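Local atomic coordinates of molybdenum-pterin-binding protein 2 (Clostridium pasteurianum, PDB entry 1GUT), a protein that binds molybdenum, one mole per mole of protein, contains a pterin, and belongs to the molbindin family of molybdate-binding proteins. Residues 10-16 and 49-55. Residues are numbered along the deposited sequence; the frame is centred on the assembly and turned at random.
Sequences KGKVVGL and VKEGAEL
The carboxylate of Glu51 meets the bulge in strand 8-18 through one oxygen: OE2 lies 3.3 Å from Gly15 CA and accepts a weak, bent bond from Leu16 N (N-H...O angle 123°). A water that donates to Glu51 OE2 and Val14 O adds a second link. The Gly52-Ala53 peptide is met in its carbonyl plane, since Lys12 NZ reaches a lone pair of Gly52 O at 2.7 Å. The lysine runs with CG anti to the backbone N, then bends at its last torsion (chi4 74°) to bring the ammonium back over the turn; the same NZ donates to a water that donates to Glu54 OE2.

Backbone bonds fix the register. Gly11 and Leu55 exchange two, forming an antiparallel hydrogen-bonded pair; Val13 N donates to Ala53 O at 2.8 Å, and Gly52 N returns a bond to Val13 O. Val13, buried, turns its two methyls to different partners: CG2 packs 3.5 Å from Leu55 CD1, whereas CG1 lies against Lys50 O at 3.6 Å. Leu16 CD2 rests 3.6 Å from Val49 O.

Ala53 N donates to Lys50 O, closing a type II turn; at its third position Gly52 has a positive phi (93°), which would jam a CB against the preceding carbonyl O, a clash glycine avoids. This turn leads into strand 54-58, one of the chain's two outermost strands in its four-stranded antiparallel sheet; on the other flank of strand 8-18, Val14 and Gly15 face Val26 as a classic beta bulge, consistent with the OB-like fold expected of a TOBE domain, where bulges help a sheet coil.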
ATOM      1  N   LYS A  10      -1.344 -10.791 -17.239  1.00 11.95           N
ATOM      2  CA  LYS A  10      -0.775 -12.134 -17.412  1.00 13.78           C
ATOM      3  C   LYS A  10       0.656 -12.056 -17.907  1.00 14.36           C
ATOM      4  O   LYS A  10       0.970 -11.241 -18.772  1.00 15.35           O
ATOM      5  CB  LYS A  10      -1.583 -12.943 -18.447  1.00 15.15           C
ATOM      6  CG  LYS A  10      -3.035 -13.180 -18.094  1.00 18.84           C
ATOM      7  CD  LYS A  10      -3.729 -14.055 -19.150  1.00 24.67           C
ATOM      8  CE  LYS A  10      -5.207 -14.276 -18.858  1.00 29.49           C
ATOM      9  NZ  LYS A  10      -6.109 -13.245 -19.474  1.00 33.12           N
ATOM     10  N   GLY A  11       1.519 -12.933 -17.400  1.00 13.72           N
ATOM     11  CA  GLY A  11       2.897 -12.897 -17.840  1.00 15.56           C
ATOM     12  C   GLY A  11       3.623 -14.177 -17.557  1.00 15.42           C
ATOM     13  O   GLY A  11       3.038 -15.119 -17.049  1.00 17.01           O
ATOM     14  N   LYS A  12       4.902 -14.190 -17.899  1.00 14.71           N
ATOM     15  CA  LYS A  12       5.731 -15.358 -17.711  1.00 14.29           C
ATOM     16  C   LYS A  12       6.852 -14.965 -16.768  1.00 13.62           C
ATOM     17  O   LYS A  12       7.449 -13.904 -16.920  1.00 12.77           O
ATOM     18  CB  LYS A  12       6.303 -15.775 -19.071  1.00 15.74           C
ATOM     19  CG  LYS A  12       7.179 -16.991 -19.004  1.00 18.38           C
ATOM     20  CD  LYS A  12       7.571 -17.430 -20.425  1.00 21.83           C
ATOM     21  CE  LYS A  12       8.276 -18.786 -20.430  1.00 24.45           C
ATOM     22  NZ  LYS A  12       7.347 -19.940 -20.196  1.00 25.67           N
ATOM     23  N   VAL A  13       7.130 -15.811 -15.781  1.00 12.32           N
ATOM     24  CA  VAL A  13       8.198 -15.501 -14.841  1.00 12.81           C
ATOM     25  C   VAL A  13       9.543 -15.549 -15.554  1.00 12.51           C
ATOM     26  O   VAL A  13       9.908 -16.597 -16.138  1.00 12.88           O
ATOM     27  CB  VAL A  13       8.230 -16.482 -13.665  1.00 12.82           C
ATOM     28  CG1 VAL A  13       9.396 -16.156 -12.776  1.00 12.91           C
ATOM     29  CG2 VAL A  13       6.912 -16.425 -12.870  1.00 13.20           C
ATOM     30  N   VAL A  14      10.273 -14.432 -15.536  1.00 11.99           N
ATOM     31  CA  VAL A  14      11.602 -14.365 -16.130  1.00 13.17           C
ATOM     32  C   VAL A  14      12.699 -14.170 -15.087  1.00 13.65           C
ATOM     33  O   VAL A  14      13.896 -14.238 -15.401  1.00 16.08           O
ATOM     34  CB  VAL A  14      11.728 -13.301 -17.247  1.00 13.02           C
ATOM     35  CG1 VAL A  14      10.860 -13.674 -18.432  1.00 14.66           C
ATOM     36  CG2 VAL A  14      11.377 -11.879 -16.739  1.00 12.88           C
ATOM     37  N   GLY A  15      12.309 -13.918 -13.847  1.00 13.49           N
ATOM     38  CA  GLY A  15      13.270 -13.757 -12.773  1.00 14.35           C
ATOM     39  C   GLY A  15      12.658 -14.124 -11.437  1.00 13.91           C
ATOM     40  O   GLY A  15      11.500 -13.834 -11.173  1.00 12.70           O
ATOM     41  N   LEU A  16      13.456 -14.748 -10.584  1.00 14.02           N
ATOM     42  CA  LEU A  16      13.028 -15.127  -9.238  1.00 14.20           C
ATOM     43  C   LEU A  16      14.233 -15.084  -8.327  1.00 14.02           C
ATOM     44  O   LEU A  16      15.244 -15.734  -8.607  1.00 14.98           O
ATOM     45  CB  LEU A  16      12.403 -16.526  -9.237  1.00 14.28           C
ATOM     46  CG  LEU A  16      11.939 -17.102  -7.900  1.00 16.77           C
ATOM     47  CD1 LEU A  16      10.856 -16.240  -7.273  1.00 17.63           C
ATOM     48  CD2 LEU A  16      11.410 -18.509  -8.150  1.00 19.38           C
ATOM     49  N   VAL A  49       5.765 -20.929  -7.460  1.00 20.59           N
ATOM     50  CA  VAL A  49       6.301 -19.967  -8.419  1.00 19.67           C
ATOM     51  C   VAL A  49       7.697 -20.403  -8.866  1.00 19.66           C
ATOM     52  O   VAL A  49       8.563 -20.648  -8.039  1.00 19.71           O
ATOM     53  CB  VAL A  49       6.387 -18.566  -7.760  1.00 19.38           C
ATOM     54  CG1 VAL A  49       6.987 -17.560  -8.713  1.00 20.70           C
ATOM     55  CG2 VAL A  49       5.003 -18.128  -7.316  1.00 18.54           C
ATOM     56  N   LYS A  50       7.922 -20.478 -10.174  1.00 19.29           N
ATOM     57  CA  LYS A  50       9.203 -20.923 -10.720  1.00 19.47           C
ATOM     58  C   LYS A  50       9.482 -20.181 -12.018  1.00 17.83           C
ATOM     59  O   LYS A  50       8.538 -19.679 -12.669  1.00 15.90           O
ATOM     60  CB  LYS A  50       9.146 -22.432 -11.025  1.00 19.90           C
ATOM     61  CG  LYS A  50       8.966 -23.298  -9.779  1.00 24.61           C
ATOM     62  CD  LYS A  50       9.024 -24.768 -10.069  1.00 28.44           C
ATOM     63  CE  LYS A  50       8.849 -25.529  -8.760  1.00 31.26           C
ATOM     64  NZ  LYS A  50       9.463 -26.883  -8.801  1.00 33.26           N
ATOM     65  N   GLU A  51      10.757 -20.095 -12.395  1.00 17.72           N
ATOM     66  CA  GLU A  51      11.098 -19.453 -13.655  1.00 18.42           C
ATOM     67  C   GLU A  51      10.374 -20.136 -14.815  1.00 17.31           C
ATOM     68  O   GLU A  51      10.312 -21.369 -14.891  1.00 17.33           O
ATOM     69  CB  GLU A  51      12.626 -19.337 -13.862  1.00 20.32           C
ATOM     70  CG  GLU A  51      13.107 -18.109 -13.102  1.00 25.23           C
ATOM     71  CD  GLU A  51      14.530 -17.700 -13.403  1.00 31.10           C
ATOM     72  OE1 GLU A  51      15.239 -18.451 -14.103  1.00 33.45           O
ATOM     73  OE2 GLU A  51      14.928 -16.619 -12.916  1.00 34.38           O
ATOM     74  N   GLY A  52       9.770 -19.331 -15.683  1.00 16.35           N
ATOM     75  CA  GLY A  52       9.046 -19.857 -16.818  1.00 16.08           C
ATOM     76  C   GLY A  52       7.563 -20.070 -16.585  1.00 15.73           C
ATOM     77  O   GLY A  52       6.817 -20.296 -17.530  1.00 16.98           O
ATOM     78  N   ALA A  53       7.120 -19.995 -15.330  1.00 15.25           N
ATOM     79  CA  ALA A  53       5.705 -20.202 -15.038  1.00 15.19           C
ATOM     80  C   ALA A  53       4.836 -19.079 -15.609  1.00 15.17           C
ATOM     81  O   ALA A  53       5.259 -17.918 -15.639  1.00 16.14           O
ATOM     82  CB  ALA A  53       5.477 -20.301 -13.510  1.00 15.17           C
ATOM     83  N   GLU A  54       3.625 -19.426 -16.049  1.00 14.80           N
ATOM     84  CA  GLU A  54       2.669 -18.416 -16.555  1.00 15.43           C
ATOM     85  C   GLU A  54       1.801 -18.042 -15.366  1.00 15.59           C
ATOM     86  O   GLU A  54       1.097 -18.886 -14.822  1.00 16.33           O
ATOM     87  CB  GLU A  54       1.819 -18.975 -17.725  1.00 16.53           C
ATOM     88  CG  GLU A  54       2.656 -19.317 -18.951  1.00 20.50           C
ATOM     89  CD  GLU A  54       1.848 -19.996 -20.056  1.00 26.71           C
ATOM     90  OE1 GLU A  54       0.661 -20.318 -19.832  1.00 30.57           O
ATOM     91  OE2 GLU A  54       2.401 -20.221 -21.151  1.00 30.61           O
ATOM     92  N   LEU A  55       1.892 -16.785 -14.941  1.00 14.71           N
ATOM     93  CA  LEU A  55       1.164 -16.297 -13.761  1.00 14.49           C
ATOM     94  C   LEU A  55       0.533 -14.950 -14.055  1.00 13.97           C
ATOM     95  O   LEU A  55       0.775 -14.376 -15.096  1.00 14.86           O
ATOM     96  CB  LEU A  55       2.118 -16.158 -12.557  1.00 15.70           C
ATOM     97  CG  LEU A  55       2.800 -17.460 -12.126  1.00 17.04           C
ATOM     98  CD1 LEU A  55       3.913 -17.174 -11.137  1.00 17.22           C
ATOM     99  CD2 LEU A  55       1.758 -18.423 -11.546  1.00 20.26           C
TER
HETATM  100  O   HOH W   1       5.464 -19.975 -22.304  1.00 46.08           O
HETATM  101  O   HOH W   2      16.331 -14.808 -14.863  1.00 37.32           O